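Local coordinates for protein putative O-GlcNAcase nagJ (Clostridium perfringens, PDB 6PV5) that probably acts as a hexosaminidase of glycoside hydrolase family 84, with a barrel-shaped catalytic domain, at residues E562-A567 with A605-N610; N599-K604 with F615-H620. All blocks are in the same frame, centred on the assembly; numbering follows the deposited sequence.

Interaction 1 of 2, residues E562-A567 with A605-N610; sequences EIYGNA and ATIANN
Y564 reaches from its helix to the loop 605-610 and lays its ring against the carbonyl O and CG2 branch of I607 and the methyl of A608. The methyl of A608 sits over one face of the phenol, its CB 4.3 Å from the ring centroid of Y564 and 15° off the normal, a CH-pi contact displaced toward the CD2 side of the rim. I607 meets the ring at its CD2-CE2 rim: its CG2 branch packs 4.0 Å from Y564 CE2, while CG1, anti to the backbone N (chi1 -175°), carries the rest of the chain away. The carbonyl O of I607 comes in obliquely, 3.0 Å from Y564 CE2. Helix 548-579, which bears the tyrosine, belongs to the helical region that follows the catalytic barrel, and the loop links helix 583-601 to the final helix of this construct, 612-619. A water lying in the ring plane at its edge joins the two: it donates to Y564 OH at 2.7 Å and accepts from I607 N at 3.0 Å. The hydroxyl also hydrogen-bonds to D613 OD2, so this buried polar atom has two partners, which should restrain the far end of the ring. Around it, L600 and M534 touch the tyrosine from helices 583-601 and 521-544, and A608 hydrogen-bonds through its backbone to H489.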
loop_
_atom_site.group_PDB
_atom_site.type_symbol
_atom_site.label_atom_id
_atom_site.label_comp_id
_atom_site.label_asym_id
_atom_site.label_seq_id
_atom_site.Cartn_x
_atom_site.Cartn_y
_atom_site.Cartn_z
ATOM N N GLU A 562 -14.032 -11.572 -20.146
ATOM C CA GLU A 562 -14.336 -12.738 -20.961
ATOM C C GLU A 562 -14.815 -12.319 -22.347
ATOM O O GLU A 562 -14.401 -12.919 -23.333
ATOM C CB GLU A 562 -15.393 -13.615 -20.289
ATOM C CG GLU A 562 -15.545 -14.961 -20.976
ATOM C CD GLU A 562 -16.529 -15.924 -20.332
ATOM O OE1 GLU A 562 -16.455 -16.135 -19.108
ATOM O OE2 GLU A 562 -17.352 -16.480 -21.064
ATOM N N ILE A 563 -15.683 -11.302 -22.413
ATOM C CA ILE A 563 -16.208 -10.773 -23.668
ATOM C C ILE A 563 -15.098 -10.119 -24.503
ATOM O O ILE A 563 -15.094 -10.276 -25.730
ATOM C CB ILE A 563 -17.368 -9.781 -23.422
ATOM C CG1 ILE A 563 -18.515 -10.381 -22.599
ATOM C CG2 ILE A 563 -17.873 -9.176 -24.735
ATOM C CD1 ILE A 563 -19.650 -9.395 -22.365
ATOM N N TYR A 564 -14.195 -9.344 -23.864
ATOM C CA TYR A 564 -13.026 -8.822 -24.559
ATOM C C TYR A 564 -12.243 -9.970 -25.208
ATOM O O TYR A 564 -11.835 -9.856 -26.355
ATOM C CB TYR A 564 -12.081 -8.058 -23.623
ATOM C CG TYR A 564 -12.420 -6.604 -23.461
ATOM C CD1 TYR A 564 -12.368 -5.744 -24.551
ATOM C CD2 TYR A 564 -12.767 -6.087 -22.222
ATOM C CE1 TYR A 564 -12.684 -4.405 -24.418
ATOM C CE2 TYR A 564 -13.097 -4.749 -22.079
ATOM C CZ TYR A 564 -13.044 -3.909 -23.173
ATOM O OH TYR A 564 -13.315 -2.578 -23.055
ATOM N N GLY A 565 -12.035 -11.069 -24.475
ATOM C CA GLY A 565 -11.344 -12.223 -25.043
ATOM C C GLY A 565 -11.974 -12.668 -26.367
ATOM O O GLY A 565 -11.300 -12.790 -27.399
ATOM N N ASN A 566 -13.298 -12.863 -26.323
ATOM C CA ASN A 566 -14.088 -13.296 -27.466
ATOM C C ASN A 566 -14.055 -12.256 -28.579
ATOM O O ASN A 566 -13.941 -12.615 -29.754
ATOM C CB ASN A 566 -15.518 -13.639 -27.041
ATOM C CG ASN A 566 -15.554 -14.987 -26.362
ATOM O OD1 ASN A 566 -14.884 -15.915 -26.812
ATOM N ND2 ASN A 566 -16.300 -15.106 -25.280
ATOM N N ALA A 567 -14.127 -10.968 -28.208
ATOM C CA ALA A 567 -14.106 -9.919 -29.215
ATOM C C ALA A 567 -12.738 -9.906 -29.893
ATOM O O ALA A 567 -12.639 -9.672 -31.104
ATOM C CB ALA A 567 -14.451 -8.591 -28.591
ATOM N N ALA A 605 -18.249 -1.571 -16.102
ATOM C CA ALA A 605 -16.893 -1.843 -15.657
ATOM C C ALA A 605 -15.894 -1.531 -16.772
ATOM O O ALA A 605 -16.199 -1.744 -17.937
ATOM C CB ALA A 605 -16.843 -3.281 -15.210
ATOM N N THR A 606 -14.733 -0.959 -16.401
ATOM C CA THR A 606 -13.680 -0.573 -17.322
ATOM C C THR A 606 -12.472 -1.481 -17.115
ATOM O O THR A 606 -11.954 -1.597 -16.012
ATOM C CB THR A 606 -13.330 0.912 -17.152
ATOM O OG1 THR A 606 -14.533 1.654 -17.343
ATOM C CG2 THR A 606 -12.302 1.433 -18.129
ATOM N N ILE A 607 -12.041 -2.161 -18.181
ATOM C CA ILE A 607 -10.885 -3.040 -18.099
ATOM C C ILE A 607 -10.323 -3.207 -19.511
ATOM O O ILE A 607 -11.105 -3.256 -20.456
ATOM C CB ILE A 607 -11.207 -4.392 -17.435
ATOM C CG1 ILE A 607 -9.910 -5.195 -17.277
ATOM C CG2 ILE A 607 -12.236 -5.179 -18.236
ATOM C CD1 ILE A 607 -9.846 -6.065 -16.074
ATOM N N ALA A 608 -8.983 -3.267 -19.653
ATOM C CA ALA A 608 -8.410 -3.525 -20.963
ATOM C C ALA A 608 -8.777 -2.406 -21.936
ATOM O O ALA A 608 -8.774 -2.628 -23.152
ATOM C CB ALA A 608 -8.887 -4.879 -21.485
ATOM N N ASN A 609 -8.997 -1.189 -21.408
ATOM C CA ASN A 609 -9.629 -0.083 -22.121
ATOM C C ASN A 609 -8.601 0.765 -22.879
ATOM O O ASN A 609 -8.993 1.545 -23.734
ATOM C CB ASN A 609 -10.410 0.843 -21.174
ATOM C CG ASN A 609 -9.534 1.340 -20.043
ATOM O OD1 ASN A 609 -8.966 0.538 -19.299
ATOM N ND2 ASN A 609 -9.364 2.644 -19.932
ATOM N N ASN A 610 -7.301 0.611 -22.583
ATOM C CA ASN A 610 -6.246 1.388 -23.231
ATOM C C ASN A 610 -5.584 0.621 -24.391
ATOM O O ASN A 610 -4.975 1.244 -25.253
ATOM C CB ASN A 610 -5.109 1.791 -22.266
ATOM C CG ASN A 610 -5.563 2.671 -21.116
ATOM O OD1 ASN A 610 -6.381 3.562 -21.301
ATOM N ND2 ASN A 610 -5.031 2.443 -19.926
HETATM O O HOH W 1 -13.451 -1.316 -20.638
#

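Interaction 2 of 2, residues N599-K604 with F615-H620; sequences NLDGIK and FIRKVH
D601 and R617 meet head-on, carboxylate against guanidinium, in a bidentate salt bridge between helix 583-601 and the final helix of this construct, 612-619. R617 offers both terminal nitrogens: NH2 gives a bond of 2.6 Å to D601 OD1, and NH1 one of 3.0 Å to D601 OD2. Both are nearly straight, at 170° and 172°, and both use the syn lone pairs of the acid. The two flat groups lie only 8° from coplanar. The arginine spans the gap by running extended from CG to NE. D601 is exposed, so this tightly joined pair lies on the solvent side. The buried side is looser between the segments: L600 and I616 point toward each other's segment, but their nearest atoms, L600 CD1 and I616 CD1, stay 4.7 Å apart. Other side chains fill in there, with L600 packing on I563 and Y564, and I616 on S571 and L597. At the chain's end, H620 turns back so that ND1 donates to I616 O at 2.8 Å, tying the last modelled residue to its own helix. R617 has a second acid, D613, whose OD1 pairs with NE, so two carboxylates meet the guanidinium, D601 at its NH1/NH2 end and D613 at NE. Two acids round one guanidinium should limit its rotation and probably favour the ionised form of both carboxylates.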
loop_
_atom_site.group_PDB
_atom_site.type_symbol
_atom_site.label_atom_id
_atom_site.label_comp_id
_atom_site.label_asym_id
_atom_site.label_seq_id
_atom_site.Cartn_x
_atom_site.Cartn_y
_atom_site.Cartn_z
ATOM N N ASN A 599 -22.063 -5.908 -26.768
ATOM C CA ASN A 599 -22.076 -6.541 -25.454
ATOM C C ASN A 599 -21.104 -5.849 -24.482
ATOM O O ASN A 599 -21.421 -5.708 -23.307
ATOM C CB ASN A 599 -21.780 -8.039 -25.549
ATOM C CG ASN A 599 -22.766 -8.782 -26.432
ATOM O OD1 ASN A 599 -23.779 -8.217 -26.847
ATOM N ND2 ASN A 599 -22.492 -10.048 -26.710
ATOM N N LEU A 600 -19.916 -5.441 -24.960
ATOM C CA LEU A 600 -18.871 -4.805 -24.154
ATOM C C LEU A 600 -19.335 -3.432 -23.681
ATOM O O LEU A 600 -19.196 -3.094 -22.514
ATOM C CB LEU A 600 -17.594 -4.627 -24.991
ATOM C CG LEU A 600 -16.793 -5.906 -25.183
ATOM C CD1 LEU A 600 -15.702 -5.745 -26.239
ATOM C CD2 LEU A 600 -16.231 -6.371 -23.850
ATOM N N ASP A 601 -19.855 -2.643 -24.619
ATOM C CA ASP A 601 -20.322 -1.291 -24.363
ATOM C C ASP A 601 -21.497 -1.301 -23.391
ATOM O O ASP A 601 -21.822 -0.270 -22.814
ATOM C CB ASP A 601 -20.571 -0.535 -25.668
ATOM C CG ASP A 601 -19.272 -0.278 -26.428
ATOM O OD1 ASP A 601 -18.194 -0.431 -25.810
ATOM O OD2 ASP A 601 -19.335 0.071 -27.622
ATOM N N GLY A 602 -22.120 -2.465 -23.195
ATOM C CA GLY A 602 -23.243 -2.518 -22.280
ATOM C C GLY A 602 -22.819 -2.691 -20.823
ATOM O O GLY A 602 -23.671 -2.682 -19.934
ATOM N N ILE A 603 -21.515 -2.900 -20.580
ATOM C CA ILE A 603 -21.082 -3.199 -19.222
ATOM C C ILE A 603 -20.274 -2.012 -18.690
ATOM O O ILE A 603 -19.344 -1.534 -19.347
ATOM C CB ILE A 603 -20.335 -4.546 -19.128
ATOM C CG1 ILE A 603 -21.194 -5.711 -19.632
ATOM C CG2 ILE A 603 -19.843 -4.786 -17.704
ATOM C CD1 ILE A 603 -20.523 -7.066 -19.519
ATOM N N LYS A 604 -20.673 -1.545 -17.504
ATOM C CA LYS A 604 -20.179 -0.315 -16.890
ATOM C C LYS A 604 -18.670 -0.412 -16.596
ATOM O O LYS A 604 -17.903 0.533 -16.804
ATOM C CB LYS A 604 -21.001 -0.111 -15.614
ATOM C CG LYS A 604 -21.026 1.290 -15.029
ATOM C CD LYS A 604 -21.839 1.329 -13.747
ATOM C CE LYS A 604 -21.776 2.668 -13.044
ATOM N NZ LYS A 604 -22.084 3.788 -13.968
ATOM N N PHE A 615 -7.981 -1.755 -30.095
ATOM C CA PHE A 615 -7.643 -2.742 -31.103
ATOM C C PHE A 615 -8.928 -3.286 -31.749
ATOM O O PHE A 615 -9.093 -3.234 -32.961
ATOM C CB PHE A 615 -6.815 -3.898 -30.534
ATOM C CG PHE A 615 -6.607 -5.018 -31.532
ATOM C CD1 PHE A 615 -5.810 -4.826 -32.656
ATOM C CD2 PHE A 615 -7.241 -6.247 -31.377
ATOM C CE1 PHE A 615 -5.614 -5.850 -33.578
ATOM C CE2 PHE A 615 -7.049 -7.269 -32.305
ATOM C CZ PHE A 615 -6.252 -7.057 -33.411
ATOM N N ILE A 616 -9.843 -3.796 -30.937
ATOM C CA ILE A 616 -11.088 -4.326 -31.460
ATOM C C ILE A 616 -11.858 -3.250 -32.226
ATOM O O ILE A 616 -12.399 -3.537 -33.285
ATOM C CB ILE A 616 -11.909 -4.951 -30.327
ATOM C CG1 ILE A 616 -11.145 -6.139 -29.744
ATOM C CG2 ILE A 616 -13.292 -5.358 -30.838
ATOM C CD1 ILE A 616 -11.461 -6.378 -28.275
ATOM N N ARG A 617 -11.868 -2.006 -31.730
ATOM C CA ARG A 617 -12.600 -0.960 -32.423
ATOM C C ARG A 617 -11.917 -0.579 -33.734
ATOM O O ARG A 617 -12.604 -0.182 -34.662
ATOM C CB ARG A 617 -12.818 0.288 -31.556
ATOM C CG ARG A 617 -13.817 0.072 -30.428
ATOM C CD ARG A 617 -13.976 1.276 -29.511
ATOM N NE ARG A 617 -14.313 0.770 -28.188
ATOM C CZ ARG A 617 -15.540 0.427 -27.801
ATOM N NH1 ARG A 617 -16.561 0.590 -28.625
ATOM N NH2 ARG A 617 -15.745 -0.035 -26.578
ATOM N N LYS A 618 -10.584 -0.653 -33.805
ATOM C CA LYS A 618 -9.891 -0.308 -35.037
ATOM C C LYS A 618 -10.194 -1.341 -36.122
ATOM O O LYS A 618 -10.338 -0.992 -37.281
ATOM C CB LYS A 618 -8.374 -0.245 -34.846
ATOM C CG LYS A 618 -7.602 0.410 -35.986
ATOM C CD LYS A 618 -6.169 0.760 -35.636
ATOM C CE LYS A 618 -5.310 0.892 -36.877
ATOM N NZ LYS A 618 -3.933 1.366 -36.580
ATOM N N VAL A 619 -10.279 -2.614 -35.739
ATOM C CA VAL A 619 -10.568 -3.690 -36.675
ATOM C C VAL A 619 -11.930 -3.452 -37.342
ATOM O O VAL A 619 -12.071 -3.666 -38.536
ATOM C CB VAL A 619 -10.478 -5.062 -35.985
ATOM C CG1 VAL A 619 -11.111 -6.173 -36.812
ATOM C CG2 VAL A 619 -9.042 -5.399 -35.600
ATOM N N HIS A 620 -12.927 -2.992 -36.584
ATOM C CA HIS A 620 -14.161 -2.503 -37.186
ATOM C C HIS A 620 -13.999 -1.019 -37.541
ATOM O O HIS A 620 -14.572 -0.615 -38.564
ATOM C CB HIS A 620 -15.346 -2.726 -36.237
ATOM C CG HIS A 620 -15.402 -4.115 -35.699
ATOM N ND1 HIS A 620 -14.516 -4.567 -34.733
ATOM C CD2 HIS A 620 -16.215 -5.155 -35.990
ATOM C CE1 HIS A 620 -14.780 -5.826 -34.441
ATOM N NE2 HIS A 620 -15.829 -6.207 -35.200
#

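How the interactions relate
Interactions 1 and 2 lie on the same side of the chain's centre, their own centres about 8 Å apart, in the helical region C-terminal to the catalytic barrel. Their segments alternate along the chain: 562-567 on helix 548-579, then 599-604 where helix 583-601 ends, the loop segment 605-610, and finally 615-620 on helix 612-619. The two contacts touch, I563 CG2 lying 3.4 Å from L600 CD2 and A567 CB 3.7 Å from I616 CD1. D613 bonds to side chains of both, Y564 and R617. Together they fasten the loop and the final helix of this construct to the preceding two helices, away from the predicted proton donor D305.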